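Local coordinates for SAM-dependent methyltransferase (Exiguobacterium sibiricum 255-15, PDB 3D2L), which probably transfers a methyl group from S-adenosylmethionine to a substrate that is not known, at residues G168-S173 and H197-P202. Numbering follows the deposited sequence.
Sequences GEEPLS and HQRTYP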
ATOM      1  N   GLY A 168      -8.919 -16.309  -5.737  1.00 35.42           N
ATOM      2  CA  GLY A 168     -10.293 -15.843  -5.605  1.00 35.47           C
ATOM      3  C   GLY A 168     -11.041 -16.285  -6.840  1.00 35.06           C
ATOM      4  O   GLY A 168     -10.520 -17.092  -7.617  1.00 34.50           O
ATOM      5  N   GLU A 169     -12.227 -15.717  -7.052  1.00 35.83           N
ATOM      6  CA  GLU A 169     -13.081 -16.088  -8.193  1.00 38.82           C
ATOM      7  C   GLU A 169     -12.641 -15.424  -9.485  1.00 37.73           C
ATOM      8  O   GLU A 169     -12.672 -16.035 -10.546  1.00 39.61           O
ATOM      9  CB  GLU A 169     -14.545 -15.717  -7.925  1.00 40.08           C
ATOM     10  CG  GLU A 169     -15.128 -16.345  -6.667  1.00 50.08           C
ATOM     11  CD  GLU A 169     -15.051 -17.866  -6.675  1.00 57.02           C
ATOM     12  OE1 GLU A 169     -15.287 -18.474  -7.747  1.00 58.43           O
ATOM     13  OE2 GLU A 169     -14.756 -18.445  -5.605  1.00 60.31           O
ATOM     14  N   GLU A 170     -12.267 -14.159  -9.411  1.00 38.27           N
ATOM     15  CA  GLU A 170     -11.784 -13.446 -10.593  1.00 37.90           C
ATOM     16  C   GLU A 170     -10.341 -13.826 -10.922  1.00 38.40           C
ATOM     17  O   GLU A 170      -9.569 -14.215 -10.027  1.00 39.20           O
ATOM     18  CB  GLU A 170     -11.846 -11.932 -10.364  1.00 37.94           C
ATOM     19  CG  GLU A 170     -13.247 -11.357 -10.303  1.00 41.83           C
ATOM     20  CD  GLU A 170     -13.948 -11.342 -11.664  1.00 44.46           C
ATOM     21  OE1 GLU A 170     -13.271 -11.189 -12.706  1.00 48.59           O
ATOM     22  OE2 GLU A 170     -15.190 -11.465 -11.692  1.00 58.91           O
ATOM     23  N   PRO A 171      -9.944 -13.667 -12.195  1.00 37.32           N
ATOM     24  CA  PRO A 171      -8.553 -13.953 -12.540  1.00 36.21           C
ATOM     25  C   PRO A 171      -7.587 -13.059 -11.782  1.00 33.20           C
ATOM     26  O   PRO A 171      -7.876 -11.890 -11.559  1.00 34.56           O
ATOM     27  CB  PRO A 171      -8.471 -13.628 -14.038  1.00 36.21           C
ATOM     28  CG  PRO A 171      -9.667 -12.777 -14.313  1.00 40.68           C
ATOM     29  CD  PRO A 171     -10.721 -13.231 -13.364  1.00 39.57           C
ATOM     30  N   LEU A 172      -6.448 -13.622 -11.397  1.00 31.93           N
ATOM     31  CA  LEU A 172      -5.401 -12.884 -10.690  1.00 31.99           C
ATOM     32  C   LEU A 172      -5.899 -12.237  -9.389  1.00 31.36           C
ATOM     33  O   LEU A 172      -5.486 -11.123  -9.021  1.00 30.71           O
ATOM     34  CB  LEU A 172      -4.780 -11.839 -11.620  1.00 31.13           C
ATOM     35  CG  LEU A 172      -4.223 -12.328 -12.962  1.00 34.99           C
ATOM     36  CD1 LEU A 172      -3.612 -11.133 -13.723  1.00 30.26           C
ATOM     37  CD2 LEU A 172      -3.210 -13.457 -12.744  1.00 37.74           C
ATOM     38  N   SER A 173      -6.766 -12.962  -8.679  1.00 33.79           N
ATOM     39  CA  SER A 173      -7.302 -12.514  -7.392  1.00 33.09           C
ATOM     40  C   SER A 173      -6.892 -13.507  -6.307  1.00 32.55           C
ATOM     41  O   SER A 173      -6.566 -14.667  -6.586  1.00 32.16           O
ATOM     42  CB  SER A 173      -8.831 -12.366  -7.443  1.00 31.97           C
ATOM     43  OG  SER A 173      -9.472 -13.626  -7.414  1.00 34.06           O
ATOM     44  N   HIS A 197      -9.270  -9.229   0.448  1.00 29.70           N
ATOM     45  CA  HIS A 197      -9.345  -9.546  -0.961  1.00 30.15           C
ATOM     46  C   HIS A 197      -8.363  -8.692  -1.723  1.00 28.55           C
ATOM     47  O   HIS A 197      -8.326  -7.479  -1.547  1.00 30.82           O
ATOM     48  CB  HIS A 197     -10.761  -9.275  -1.472  1.00 30.57           C
ATOM     49  CG  HIS A 197     -11.791 -10.125  -0.804  1.00 30.56           C
ATOM     50  ND1 HIS A 197     -12.061 -11.413  -1.209  1.00 36.14           N
ATOM     51  CD2 HIS A 197     -12.556  -9.904   0.295  1.00 35.31           C
ATOM     52  CE1 HIS A 197     -12.971 -11.940  -0.407  1.00 35.59           C
ATOM     53  NE2 HIS A 197     -13.282 -11.046   0.516  1.00 36.68           N
ATOM     54  N   GLN A 198      -7.597  -9.325  -2.600  1.00 27.82           N
ATOM     55  CA  GLN A 198      -6.697  -8.586  -3.475  1.00 27.36           C
ATOM     56  C   GLN A 198      -6.810  -9.070  -4.899  1.00 28.89           C
ATOM     57  O   GLN A 198      -7.148 -10.223  -5.144  1.00 28.16           O
ATOM     58  CB  GLN A 198      -5.269  -8.664  -3.000  1.00 30.22           C
ATOM     59  CG  GLN A 198      -4.963  -7.745  -1.855  1.00 29.85           C
ATOM     60  CD  GLN A 198      -3.490  -7.744  -1.540  1.00 31.67           C
ATOM     61  OE1 GLN A 198      -2.852  -8.826  -1.496  1.00 28.85           O
ATOM     62  NE2 GLN A 198      -2.914  -6.541  -1.331  1.00 23.26           N
ATOM     63  N   ARG A 199      -6.568  -8.152  -5.831  1.00 27.80           N
ATOM     64  CA  ARG A 199      -6.654  -8.456  -7.216  1.00 31.20           C
ATOM     65  C   ARG A 199      -5.615  -7.638  -7.978  1.00 28.36           C
ATOM     66  O   ARG A 199      -5.321  -6.462  -7.672  1.00 27.35           O
ATOM     67  CB  ARG A 199      -8.086  -8.169  -7.741  1.00 28.49           C
ATOM     68  CG  ARG A 199      -8.289  -8.449  -9.205  1.00 31.34           C
ATOM     69  CD  ARG A 199      -9.710  -8.134  -9.582  1.00 31.99           C
ATOM     70  NE  ARG A 199      -9.945  -8.423 -10.987  1.00 31.89           N
ATOM     71  CZ  ARG A 199     -11.088  -8.192 -11.591  1.00 32.94           C
ATOM     72  NH1 ARG A 199     -12.120  -7.702 -10.911  1.00 33.04           N
ATOM     73  NH2 ARG A 199     -11.207  -8.490 -12.875  1.00 34.71           N
ATOM     74  N   THR A 200      -5.019  -8.289  -8.962  1.00 25.98           N
ATOM     75  CA  THR A 200      -4.059  -7.637  -9.792  1.00 26.79           C
ATOM     76  C   THR A 200      -4.385  -7.874 -11.266  1.00 28.10           C
ATOM     77  O   THR A 200      -5.376  -8.565 -11.618  1.00 27.03           O
ATOM     78  CB  THR A 200      -2.596  -7.993  -9.371  1.00 28.24           C
ATOM     79  OG1 THR A 200      -1.727  -6.934  -9.771  1.00 26.92           O
ATOM     80  CG2 THR A 200      -2.135  -9.364  -9.963  1.00 23.30           C
ATOM     81  N   TYR A 201      -3.592  -7.220 -12.104  1.00 28.94           N
ATOM     82  CA  TYR A 201      -3.711  -7.216 -13.544  1.00 28.24           C
ATOM     83  C   TYR A 201      -2.313  -7.240 -14.170  1.00 29.27           C
ATOM     84  O   TYR A 201      -1.300  -6.890 -13.495  1.00 27.30           O
ATOM     85  CB  TYR A 201      -4.439  -5.933 -14.006  1.00 25.89           C
ATOM     86  CG  TYR A 201      -5.810  -5.774 -13.387  1.00 29.95           C
ATOM     87  CD1 TYR A 201      -5.980  -5.074 -12.179  1.00 26.03           C
ATOM     88  CD2 TYR A 201      -6.935  -6.330 -13.991  1.00 28.64           C
ATOM     89  CE1 TYR A 201      -7.225  -4.961 -11.595  1.00 29.20           C
ATOM     90  CE2 TYR A 201      -8.189  -6.174 -13.435  1.00 30.57           C
ATOM     91  CZ  TYR A 201      -8.325  -5.499 -12.230  1.00 27.92           C
ATOM     92  OH  TYR A 201      -9.578  -5.364 -11.654  1.00 32.17           O
ATOM     93  N   PRO A 202      -2.224  -7.699 -15.438  1.00 29.87           N
ATOM     94  CA  PRO A 202      -0.947  -7.572 -16.133  1.00 29.91           C
ATOM     95  C   PRO A 202      -0.516  -6.090 -16.147  1.00 28.68           C
ATOM     96  O   PRO A 202      -1.359  -5.209 -16.206  1.00 27.49           O
ATOM     97  CB  PRO A 202      -1.267  -8.071 -17.542  1.00 31.45           C
ATOM     98  CG  PRO A 202      -2.403  -9.025 -17.354  1.00 30.53           C
ATOM     99  CD  PRO A 202      -3.226  -8.416 -16.250  1.00 32.01           C
TER
HETATM  100  O   HOH W   1      -7.571  -9.415 -12.530  1.00 29.62           O
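E170 and R199 form a salt bridge without a hydrogen bond: OE1 of E170 lies 3.4 Å from NH2 of R199, well above the guanidinium plane. CB of E170 sits over the centre of that face, while OH of Y201 covers the opposite one. Arginine, long and flat with several N-H groups, suits this place: extended from CG to NE, it carries its guanidinium alongside E170, and NH1 bonds to the carbonyl O of Q111. A water in the guanidinium plane accepts from NE of R199 at 3.0 Å and donates to the carbonyls of P171 and T200. An alanine in place of R199 would probably leave E170 without this counter-charge and the water without the NE donor. The contact lies where strand 173-183 starts beside the end of edge strand 189-199, in a four-stranded antiparallel sheet joined to the Rossmann-like domain. S173 and R199 form an antiparallel non-hydrogen-bonded pair, and T200 N donates to L172 O at 2.9 Å. In the type II turn E170-S173, the short S173 side chain, its OG between backbone N and carbonyl carbon (chi1 75°), donates to E170 O at 2.7 Å. Apolar L172, also touching P140, sets CD1 3.7 Å from CD of P202, N-cap of helix 203-212.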